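Long-range contacts in nicotinamide-nucleotide adenylyltransferase NadR family / Ribosylnicotinamide kinase (PDB 6GYE), which probably phosphorylates nicotinamide riboside and joins the resulting mononucleotide to an adenylyl group, two steps on the way to NAD+: residues A[200-211]-A[251-260]; A[293-301]-A[336-344]. One frame throughout, in Å; residues are numbered along the deposited sequence.

Both contacts lie in the part of the chain that belongs to the P-loop NTPase family, probably the riboside kinase, and reach the same parallel four-stranded sheet. Segment 200-211 takes in the last turn of helix 193-203 and the loop after it. Interaction 1 closes a mainly helical loop when strand 255-259 returns alongside that segment, at one edge of the sheet. The chain then runs through helices 262-272 and 275-290 to strand 296-300. Interaction 2 closes a second loop, holding helix 320-333, when strand 340-342 pairs at the other edge. The loops follow in series. They meet where Leu-200 packs on Leu-298, and each contact touches the bound nicotinamide riboside, through Leu-258 and Arg-293.

Interaction 1: A[200-211]-A[251-260]; sequences LARSINAPFSEE and ANQGIVFLDT. With NNR (Nicotinamide riboside), chain I.
The ring of Phe-257 is the tightly packed part of this contact. The backbone of Leu-200 and Ala-201 lies over one face of the ring, off-centre toward the rim. Ala-206 CB and Ile-204 CD1 meet the ring at its edge, in plane, both 3.8 Å from Phe-257 CE1. Ile-204 crosses the ring at about a right angle. Next along the chain, Pro-207 sets its CG on Val-256 CG1 at 3.8 Å and against Asn-252. A single beta bridge joins Phe-208 and Phe-257. Phe-257 N donates to Pro-207 O at 3.1 Å, and Ser-209 N donates to Phe-257 O at 3.0 Å. The side chain of Ser-209 extends the pairing. With chi1 at 68°, its OG sits over the backbone, flanked by N and C, and accepts a nearly straight bond from Asp-259 N at 3.0 Å. The same OG is hydrogen-bonded to Asn-243 of the riboside pocket.

The loose side is the Ile-204, Asn-205 and Gln-253 end, at least partly exposed, where water 1 links Ile-204 O to Gln-253 NE2. A Schellman motif with Asn-205 at C-prime ends the helix here. At the other end Asp-259 is water-lined but buried. Waters 2 and 3 lie between the carboxylates of Glu-210 and Asp-259, with like-charged Glu-210 OE1 and Asp-259 OD2 4.7 Å apart. Lys-193 and Thr-194 pin Asp-259, and Arg-198 pairs with Glu-210.

Leu-258 CD1 reaches the nicotinamide amide, 3.3 Å from NNR N7. The arrangement fits a P-loop kinase: an edge strand carries an aspartate to Lys-193 and Thr-194 of the probable Walker A loop.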
loop_
_atom_site.group_PDB
_atom_site.type_symbol
_atom_site.label_atom_id
_atom_site.label_comp_id
_atom_site.label_asym_id
_atom_site.label_seq_id
_atom_site.Cartn_x
_atom_site.Cartn_y
_atom_site.Cartn_z
ATOM N N LEU A 200 -22.317 -1.072 -1.384
ATOM C CA LEU A 200 -21.384 0.003 -1.037
ATOM C C LEU A 200 -20.316 0.165 -2.114
ATOM O O LEU A 200 -20.097 1.270 -2.617
ATOM C CB LEU A 200 -20.741 -0.249 0.329
ATOM C CG LEU A 200 -21.639 -0.173 1.568
ATOM C CD1 LEU A 200 -20.876 -0.650 2.791
ATOM C CD2 LEU A 200 -22.183 1.240 1.790
ATOM N N ALA A 201 -19.660 -0.939 -2.501
ATOM C CA ALA A 201 -18.595 -0.888 -3.508
ATOM C C ALA A 201 -19.121 -0.407 -4.855
ATOM O O ALA A 201 -18.535 0.482 -5.489
ATOM C CB ALA A 201 -17.938 -2.267 -3.670
ATOM N N ARG A 202 -20.228 -0.988 -5.313
ATOM C CA ARG A 202 -20.726 -0.590 -6.623
ATOM C C ARG A 202 -21.164 0.870 -6.622
ATOM O O ARG A 202 -21.116 1.526 -7.665
ATOM C CB ARG A 202 -21.844 -1.537 -7.076
ATOM C CG ARG A 202 -21.279 -2.888 -7.572
ATOM C CD ARG A 202 -22.306 -4.003 -7.605
ATOM N NE ARG A 202 -21.739 -5.214 -8.191
ATOM C CZ ARG A 202 -22.253 -6.435 -8.073
ATOM N NH1 ARG A 202 -23.367 -6.655 -7.374
ATOM N NH2 ARG A 202 -21.642 -7.443 -8.669
ATOM N N SER A 203 -21.531 1.418 -5.457
ATOM C CA SER A 203 -21.949 2.822 -5.414
ATOM C C SER A 203 -20.839 3.753 -5.880
ATOM O O SER A 203 -21.120 4.838 -6.396
ATOM C CB SER A 203 -22.374 3.216 -4.000
ATOM O OG SER A 203 -23.489 2.454 -3.570
ATOM N N ILE A 204 -19.580 3.336 -5.772
ATOM C CA ILE A 204 -18.509 4.250 -6.149
ATOM C C ILE A 204 -17.501 3.590 -7.088
ATOM O O ILE A 204 -16.363 4.058 -7.207
ATOM C CB ILE A 204 -17.801 4.791 -4.889
ATOM C CG1 ILE A 204 -17.280 3.631 -4.023
ATOM C CG2 ILE A 204 -18.741 5.684 -4.075
ATOM C CD1 ILE A 204 -16.328 4.097 -2.906
ATOM N N ASN A 205 -17.908 2.516 -7.774
ATOM C CA ASN A 205 -17.046 1.830 -8.732
ATOM C C ASN A 205 -15.795 1.253 -8.065
ATOM O O ASN A 205 -14.713 1.224 -8.662
ATOM C CB ASN A 205 -16.673 2.738 -9.919
ATOM C CG ASN A 205 -17.824 2.946 -10.863
ATOM O OD1 ASN A 205 -18.775 2.150 -10.875
ATOM N ND2 ASN A 205 -17.719 3.960 -11.724
ATOM N N ALA A 206 -15.936 0.791 -6.791
ATOM C CA ALA A 206 -14.831 0.201 -6.058
ATOM C C ALA A 206 -14.840 -1.319 -6.176
ATOM O O ALA A 206 -15.902 -1.929 -6.334
ATOM C CB ALA A 206 -14.914 0.584 -4.578
ATOM N N PRO A 207 -13.676 -1.962 -6.108
ATOM C CA PRO A 207 -13.645 -3.420 -6.048
ATOM C C PRO A 207 -14.018 -3.875 -4.646
ATOM O O PRO A 207 -13.946 -3.118 -3.680
ATOM C CB PRO A 207 -12.186 -3.774 -6.389
ATOM C CG PRO A 207 -11.418 -2.601 -6.027
ATOM C CD PRO A 207 -12.318 -1.391 -6.131
ATOM N N PHE A 208 -14.426 -5.135 -4.552
ATOM C CA PHE A 208 -14.771 -5.727 -3.270
ATOM C C PHE A 208 -14.366 -7.196 -3.284
ATOM O O PHE A 208 -14.278 -7.813 -4.338
ATOM C CB PHE A 208 -16.270 -5.589 -2.978
ATOM C CG PHE A 208 -17.150 -6.252 -4.004
ATOM C CD1 PHE A 208 -17.585 -5.554 -5.122
ATOM C CD2 PHE A 208 -17.534 -7.575 -3.854
ATOM C CE1 PHE A 208 -18.399 -6.172 -6.069
ATOM C CE2 PHE A 208 -18.339 -8.201 -4.804
ATOM C CZ PHE A 208 -18.774 -7.504 -5.906
ATOM N N SER A 209 -14.122 -7.752 -2.109
ATOM C CA SER A 209 -13.876 -9.175 -1.985
ATOM C C SER A 209 -15.158 -9.895 -1.576
ATOM O O SER A 209 -16.125 -9.283 -1.117
ATOM C CB SER A 209 -12.776 -9.437 -0.955
ATOM O OG SER A 209 -13.253 -9.087 0.328
ATOM N N GLU A 210 -15.128 -11.218 -1.692
ATOM C CA GLU A 210 -16.211 -12.076 -1.232
ATOM C C GLU A 210 -15.794 -12.736 0.071
ATOM O O GLU A 210 -14.623 -12.710 0.465
ATOM C CB GLU A 210 -16.557 -13.164 -2.263
ATOM C CG GLU A 210 -17.024 -12.692 -3.639
ATOM C CD GLU A 210 -18.442 -12.117 -3.654
ATOM O OE1 GLU A 210 -19.097 -12.055 -2.588
ATOM O OE2 GLU A 210 -18.907 -11.726 -4.750
ATOM N N GLU A 211 -16.771 -13.310 0.762
ATOM C CA GLU A 211 -16.484 -14.041 1.993
ATOM C C GLU A 211 -15.891 -15.399 1.618
ATOM O O GLU A 211 -16.585 -16.261 1.070
ATOM C CB GLU A 211 -17.735 -14.197 2.856
ATOM C CG GLU A 211 -17.396 -14.790 4.231
ATOM C CD GLU A 211 -18.612 -15.026 5.116
ATOM O OE1 GLU A 211 -18.529 -14.779 6.348
ATOM O OE2 GLU A 211 -19.638 -15.485 4.579
ATOM N N ALA A 251 -8.303 -2.672 -10.787
ATOM C CA ALA A 251 -9.597 -2.018 -10.693
ATOM C C ALA A 251 -9.691 -1.086 -9.484
ATOM O O ALA A 251 -10.642 -0.305 -9.393
ATOM C CB ALA A 251 -10.717 -3.072 -10.653
ATOM N N ASN A 252 -8.753 -1.176 -8.545
ATOM C CA ASN A 252 -8.737 -0.274 -7.401
ATOM C C ASN A 252 -8.634 1.173 -7.869
ATOM O O ASN A 252 -7.700 1.539 -8.593
ATOM C CB ASN A 252 -7.561 -0.624 -6.489
ATOM C CG ASN A 252 -7.609 0.101 -5.158
ATOM O OD1 ASN A 252 -8.414 1.009 -4.958
ATOM N ND2 ASN A 252 -6.741 -0.300 -4.238
ATOM N N GLN A 253 -9.606 1.991 -7.475
ATOM C CA GLN A 253 -9.562 3.418 -7.739
ATOM C C GLN A 253 -9.183 4.219 -6.507
ATOM O O GLN A 253 -9.168 5.440 -6.575
ATOM C CB GLN A 253 -10.906 3.918 -8.294
ATOM C CG GLN A 253 -11.402 3.088 -9.444
ATOM C CD GLN A 253 -12.504 3.744 -10.265
ATOM O OE1 GLN A 253 -12.483 3.681 -11.491
ATOM N NE2 GLN A 253 -13.472 4.353 -9.598
ATOM N N GLY A 254 -8.847 3.561 -5.398
ATOM C CA GLY A 254 -8.398 4.264 -4.212
ATOM C C GLY A 254 -9.108 3.822 -2.951
ATOM O O GLY A 254 -8.669 4.139 -1.840
ATOM N N ILE A 255 -10.191 3.056 -3.108
ATOM C CA ILE A 255 -10.975 2.547 -1.987
ATOM C C ILE A 255 -11.382 1.114 -2.311
ATOM O O ILE A 255 -11.899 0.857 -3.402
ATOM C CB ILE A 255 -12.233 3.417 -1.758
ATOM C CG1 ILE A 255 -11.852 4.902 -1.673
ATOM C CG2 ILE A 255 -13.002 2.949 -0.511
ATOM C CD1 ILE A 255 -13.010 5.855 -1.366
ATOM N N VAL A 256 -11.195 0.181 -1.361
ATOM C CA VAL A 256 -11.656 -1.195 -1.551
ATOM C C VAL A 256 -12.508 -1.636 -0.364
ATOM O O VAL A 256 -12.342 -1.162 0.763
ATOM C CB VAL A 256 -10.498 -2.196 -1.781
ATOM C CG1 VAL A 256 -9.528 -1.649 -2.817
ATOM C CG2 VAL A 256 -9.798 -2.496 -0.495
ATOM N N PHE A 257 -13.429 -2.556 -0.630
ATOM C CA PHE A 257 -14.347 -3.077 0.375
ATOM C C PHE A 257 -14.067 -4.556 0.593
ATOM O O PHE A 257 -13.930 -5.313 -0.371
ATOM C CB PHE A 257 -15.802 -2.857 -0.035
ATOM C CG PHE A 257 -16.213 -1.415 -0.020
ATOM C CD1 PHE A 257 -15.948 -0.582 -1.111
ATOM C CD2 PHE A 257 -16.851 -0.884 1.088
ATOM C CE1 PHE A 257 -16.311 0.765 -1.098
ATOM C CE2 PHE A 257 -17.235 0.467 1.113
ATOM C CZ PHE A 257 -16.960 1.293 0.011
ATOM N N LEU A 258 -13.941 -4.951 1.854
ATOM C CA LEU A 258 -13.584 -6.316 2.211
ATOM C C LEU A 258 -14.734 -6.977 2.959
ATOM O O LEU A 258 -15.225 -6.433 3.953
ATOM C CB LEU A 258 -12.313 -6.336 3.065
ATOM C CG LEU A 258 -11.073 -5.706 2.427
ATOM C CD1 LEU A 258 -9.879 -5.900 3.366
ATOM C CD2 LEU A 258 -10.789 -6.300 1.019
ATOM N N ASP A 259 -15.123 -8.173 2.509
ATOM C CA ASP A 259 -16.182 -8.957 3.151
ATOM C C ASP A 259 -15.527 -9.886 4.172
ATOM O O ASP A 259 -15.122 -11.017 3.856
ATOM C CB ASP A 259 -16.984 -9.735 2.110
ATOM C CG ASP A 259 -18.320 -10.241 2.661
ATOM O OD1 ASP A 259 -18.510 -10.170 3.895
ATOM O OD2 ASP A 259 -19.187 -10.678 1.866
ATOM N N THR A 260 -15.420 -9.392 5.411
ATOM C CA THR A 260 -14.821 -10.072 6.569
ATOM C C THR A 260 -13.305 -10.224 6.447
ATOM O O THR A 260 -12.711 -9.927 5.405
ATOM C CB THR A 260 -15.461 -11.456 6.848
ATOM O OG1 THR A 260 -14.963 -12.440 5.942
ATOM C CG2 THR A 260 -16.965 -11.411 6.749
HETATM O O2R NNR I . -1.760 -7.445 0.014
HETATM C C2R NNR I . -1.600 -6.419 1.003
HETATM C C3R NNR I . -0.144 -6.015 1.202
HETATM O O3R NNR I . 0.756 -6.754 0.366
HETATM C C4R NNR I . 0.173 -6.284 2.664
HETATM C C5R NNR I . 0.600 -5.011 3.381
HETATM O O5R NNR I . 0.846 -5.300 4.762
HETATM O O4R NNR I . -1.004 -6.812 3.281
HETATM C C1R NNR I . -2.086 -6.924 2.352
HETATM N N1 NNR I . -3.215 -6.110 2.806
HETATM C C2 NNR I . -4.255 -6.700 3.410
HETATM C C6 NNR I . -3.194 -4.784 2.612
HETATM C C5 NNR I . -4.253 -3.988 3.032
HETATM C C4 NNR I . -5.342 -4.575 3.660
HETATM C C3 NNR I . -5.340 -5.950 3.851
HETATM C C7 NNR I . -6.498 -6.621 4.525
HETATM O O7 NNR I . -6.713 -7.803 4.310
HETATM N N7 NNR I . -7.266 -5.906 5.346
HETATM O O HOH W 1 -13.838 4.100 -6.344
HETATM O O HOH W 2 -18.973 -9.872 -0.904
HETATM O O HOH W 3 -19.387 -13.039 -0.186
#

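Interaction 2: A[293-301]-A[336-344]; sequences RMDLILVIP and LLDKVVILD. With NNR (Nicotinamide riboside), chain I.
Leu-298 and Val-341 lie side by side and point the same way, on one face of a parallel strand pair. Leu-298 CD2 is 4.1 Å from Val-341 CB. Leu-296 is on this face too and slants across Val-341, its CD1 3.9 Å from Val-341 CG2. Its CG stands anti to the backbone N (chi1 169°), and the branch leads that methyl back toward the partner strand.

The other face carries Ile-297, Val-299, Val-340 and Ile-342. Val-340 splits its methyls between two partners. CG1 meets Val-299 CG2 at 3.8 Å, and CG2 meets CB and CG2 of Ile-297, both obliquely. Ile-297 turns CD1 toward Leu-336, and these two cross at about a right angle. Met-294 CE also meets Leu-336 at about a right angle.

Four backbone bonds hold the pair in register, from Ile-297 N to Lys-339 O at one end to Leu-343 N and Val-299 O at the other. Lys-339 adds a side-chain bond. Its extended chain runs alongside Asp-295 O and sets NZ 2.7 Å from Met-294 O, nearly in line with the C=O bond. At the far end Pro-301 CG touches Ile-342 CG2 at 3.8 Å. Arg-293 has O5R of the riboside over one face of its guanidinium, NH2 3.3 Å from NNR O5R.

These adjacent parallel strands, joined through helix 320-333, form a beta-alpha-beta crossover, as in P-loop NTPase folds. Strand 296-300 also pairs with strand 181-187, while 340-342 is an edge strand. Helices 193-203 and 358-370 cover the face of Leu-298 and Val-341. Helix 320-333 packs against Val-299 and Leu-336 on the other face.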
loop_
_atom_site.group_PDB
_atom_site.type_symbol
_atom_site.label_atom_id
_atom_site.label_comp_id
_atom_site.label_asym_id
_atom_site.label_seq_id
_atom_site.Cartn_x
_atom_site.Cartn_y
_atom_site.Cartn_z
ATOM N N ARG A 293 -4.588 -3.691 7.161
ATOM C CA ARG A 293 -4.692 -2.242 7.270
ATOM C C ARG A 293 -6.147 -1.891 7.029
ATOM O O ARG A 293 -6.638 -2.052 5.914
ATOM C CB ARG A 293 -3.800 -1.532 6.248
ATOM C CG ARG A 293 -2.428 -2.115 6.054
ATOM C CD ARG A 293 -1.437 -1.480 6.986
ATOM N NE ARG A 293 -0.114 -2.092 6.891
ATOM C CZ ARG A 293 0.311 -3.075 7.676
ATOM N NH1 ARG A 293 -0.491 -3.569 8.610
ATOM N NH2 ARG A 293 1.535 -3.567 7.526
ATOM N N MET A 294 -6.833 -1.378 8.047
ATOM C CA MET A 294 -8.236 -1.009 7.917
ATOM C C MET A 294 -8.432 0.450 8.295
ATOM O O MET A 294 -7.908 0.912 9.313
ATOM C CB MET A 294 -9.119 -1.910 8.780
ATOM C CG MET A 294 -9.146 -3.337 8.246
ATOM S SD MET A 294 -10.010 -4.482 9.313
ATOM C CE MET A 294 -8.884 -4.597 10.695
ATOM N N ASP A 295 -9.183 1.172 7.470
ATOM C CA ASP A 295 -9.504 2.559 7.772
ATOM C C ASP A 295 -10.875 2.697 8.396
ATOM O O ASP A 295 -11.086 3.589 9.219
ATOM C CB ASP A 295 -9.436 3.423 6.502
ATOM C CG ASP A 295 -8.056 3.429 5.876
ATOM O OD1 ASP A 295 -7.157 4.124 6.397
ATOM O OD2 ASP A 295 -7.852 2.713 4.872
ATOM N N LEU A 296 -11.790 1.802 8.052
ATOM C CA LEU A 296 -13.159 1.860 8.535
ATOM C C LEU A 296 -13.653 0.433 8.667
ATOM O O LEU A 296 -13.479 -0.356 7.736
ATOM C CB LEU A 296 -14.057 2.641 7.570
ATOM C CG LEU A 296 -15.547 2.510 7.886
ATOM C CD1 LEU A 296 -15.836 3.144 9.255
ATOM C CD2 LEU A 296 -16.418 3.122 6.787
ATOM N N ILE A 297 -14.255 0.111 9.811
ATOM C CA ILE A 297 -14.802 -1.207 10.095
ATOM C C ILE A 297 -16.302 -1.054 10.336
ATOM O O ILE A 297 -16.724 -0.446 11.329
ATOM C CB ILE A 297 -14.107 -1.852 11.302
ATOM C CG1 ILE A 297 -12.623 -2.081 10.990
ATOM C CG2 ILE A 297 -14.785 -3.174 11.685
ATOM C CD1 ILE A 297 -11.761 -2.333 12.241
ATOM N N LEU A 298 -17.105 -1.611 9.442
ATOM C CA LEU A 298 -18.560 -1.573 9.546
ATOM C C LEU A 298 -19.056 -2.869 10.179
ATOM O O LEU A 298 -18.853 -3.949 9.620
ATOM C CB LEU A 298 -19.193 -1.393 8.164
ATOM C CG LEU A 298 -18.894 -0.044 7.513
ATOM C CD1 LEU A 298 -19.349 -0.013 6.084
ATOM C CD2 LEU A 298 -19.551 1.078 8.286
ATOM N N VAL A 299 -19.724 -2.764 11.326
ATOM C CA VAL A 299 -20.216 -3.929 12.050
ATOM C C VAL A 299 -21.728 -3.973 11.898
ATOM O O VAL A 299 -22.413 -3.002 12.236
ATOM C CB VAL A 299 -19.817 -3.884 13.534
ATOM C CG1 VAL A 299 -20.486 -5.013 14.299
ATOM C CG2 VAL A 299 -18.298 -3.960 13.675
ATOM N N ILE A 300 -22.252 -5.091 11.400
ATOM C CA ILE A 300 -23.696 -5.304 11.319
ATOM C C ILE A 300 -24.131 -6.009 12.602
ATOM O O ILE A 300 -23.800 -7.190 12.789
ATOM C CB ILE A 300 -24.076 -6.119 10.080
ATOM C CG1 ILE A 300 -23.571 -5.431 8.808
ATOM C CG2 ILE A 300 -25.582 -6.342 10.050
ATOM C CD1 ILE A 300 -23.887 -6.213 7.523
ATOM N N PRO A 301 -24.892 -5.355 13.472
ATOM C CA PRO A 301 -25.262 -5.962 14.745
ATOM C C PRO A 301 -26.461 -6.870 14.574
ATOM O O PRO A 301 -27.214 -6.746 13.598
ATOM C CB PRO A 301 -25.604 -4.749 15.616
ATOM C CG PRO A 301 -26.168 -3.790 14.635
ATOM C CD PRO A 301 -25.409 -3.984 13.353
ATOM N N LEU A 336 -9.110 -1.408 17.962
ATOM C CA LEU A 336 -9.686 -0.916 16.719
ATOM C C LEU A 336 -10.948 -0.085 16.923
ATOM O O LEU A 336 -11.577 0.320 15.940
ATOM C CB LEU A 336 -9.996 -2.100 15.804
ATOM C CG LEU A 336 -8.793 -2.964 15.434
ATOM C CD1 LEU A 336 -9.261 -4.255 14.805
ATOM C CD2 LEU A 336 -7.892 -2.213 14.487
ATOM N N LEU A 337 -11.334 0.188 18.168
ATOM C CA LEU A 337 -12.680 0.701 18.411
ATOM C C LEU A 337 -12.922 2.053 17.756
ATOM O O LEU A 337 -14.071 2.384 17.441
ATOM C CB LEU A 337 -12.941 0.785 19.914
ATOM C CG LEU A 337 -13.035 -0.599 20.553
ATOM C CD1 LEU A 337 -13.385 -0.488 21.997
ATOM C CD2 LEU A 337 -14.079 -1.434 19.809
ATOM N N ASP A 338 -11.869 2.840 17.520
ATOM C CA ASP A 338 -12.069 4.160 16.924
ATOM C C ASP A 338 -12.390 4.102 15.439
ATOM O O ASP A 338 -12.888 5.091 14.888
ATOM C CB ASP A 338 -10.839 5.035 17.147
ATOM C CG ASP A 338 -10.831 5.680 18.519
ATOM O OD1 ASP A 338 -11.927 5.931 19.075
ATOM O OD2 ASP A 338 -9.731 5.932 19.046
ATOM N N LYS A 339 -12.160 2.963 14.794
ATOM C CA LYS A 339 -12.516 2.761 13.399
ATOM C C LYS A 339 -13.843 2.034 13.223
ATOM O O LYS A 339 -14.259 1.803 12.083
ATOM C CB LYS A 339 -11.399 1.974 12.698
ATOM C CG LYS A 339 -10.060 2.712 12.681
ATOM C CD LYS A 339 -8.952 1.800 12.176
ATOM C CE LYS A 339 -7.631 2.551 12.040
ATOM N NZ LYS A 339 -6.570 1.598 11.611
ATOM N N VAL A 340 -14.523 1.677 14.310
ATOM C CA VAL A 340 -15.721 0.848 14.234
ATOM C C VAL A 340 -16.963 1.731 14.200
ATOM O O VAL A 340 -17.156 2.590 15.064
ATOM C CB VAL A 340 -15.794 -0.129 15.418
ATOM C CG1 VAL A 340 -17.138 -0.824 15.425
ATOM C CG2 VAL A 340 -14.682 -1.163 15.359
ATOM N N VAL A 341 -17.816 1.496 13.213
ATOM C CA VAL A 341 -19.154 2.061 13.152
ATOM C C VAL A 341 -20.133 0.897 13.158
ATOM O O VAL A 341 -20.026 -0.016 12.330
ATOM C CB VAL A 341 -19.346 2.931 11.899
ATOM C CG1 VAL A 341 -20.805 3.349 11.763
ATOM C CG2 VAL A 341 -18.403 4.148 11.946
ATOM N N ILE A 342 -21.069 0.917 14.099
ATOM C CA ILE A 342 -22.058 -0.137 14.253
ATOM C C ILE A 342 -23.327 0.276 13.516
ATOM O O ILE A 342 -23.862 1.369 13.751
ATOM C CB ILE A 342 -22.340 -0.396 15.738
ATOM C CG1 ILE A 342 -21.048 -0.824 16.419
ATOM C CG2 ILE A 342 -23.429 -1.441 15.889
ATOM C CD1 ILE A 342 -21.243 -1.279 17.826
ATOM N N LEU A 343 -23.805 -0.585 12.617
ATOM C CA LEU A 343 -24.963 -0.259 11.778
ATOM C C LEU A 343 -26.258 -0.726 12.448
ATOM O O LEU A 343 -26.933 -1.660 12.018
ATOM C CB LEU A 343 -24.787 -0.864 10.395
ATOM C CG LEU A 343 -23.525 -0.395 9.668
ATOM C CD1 LEU A 343 -23.310 -1.214 8.417
ATOM C CD2 LEU A 343 -23.643 1.093 9.327
ATOM N N ASP A 344 -26.639 0.009 13.488
ATOM C CA ASP A 344 -27.821 -0.317 14.285
ATOM C C ASP A 344 -28.994 0.595 13.912
ATOM O O ASP A 344 -29.384 1.508 14.638
ATOM C CB ASP A 344 -27.481 -0.232 15.771
ATOM C CG ASP A 344 -26.885 1.116 16.160
ATOM O OD1 ASP A 344 -26.735 2.001 15.277
ATOM O OD2 ASP A 344 -26.540 1.281 17.348
HETATM O O2R NNR I . -1.760 -7.445 0.014
HETATM C C2R NNR I . -1.600 -6.419 1.003
HETATM C C3R NNR I . -0.144 -6.015 1.202
HETATM O O3R NNR I . 0.756 -6.754 0.366
HETATM C C4R NNR I . 0.173 -6.284 2.664
HETATM C C5R NNR I . 0.600 -5.011 3.381
HETATM O O5R NNR I . 0.846 -5.300 4.762
HETATM O O4R NNR I . -1.004 -6.812 3.281
HETATM C C1R NNR I . -2.086 -6.924 2.352
HETATM N N1 NNR I . -3.215 -6.110 2.806
HETATM C C2 NNR I . -4.255 -6.700 3.410
HETATM C C6 NNR I . -3.194 -4.784 2.612
HETATM C C5 NNR I . -4.253 -3.988 3.032
HETATM C C4 NNR I . -5.342 -4.575 3.660
HETATM C C3 NNR I . -5.340 -5.950 3.851
HETATM C C7 NNR I . -6.498 -6.621 4.525
HETATM O O7 NNR I . -6.713 -7.803 4.310
HETATM N N7 NNR I . -7.266 -5.906 5.346
#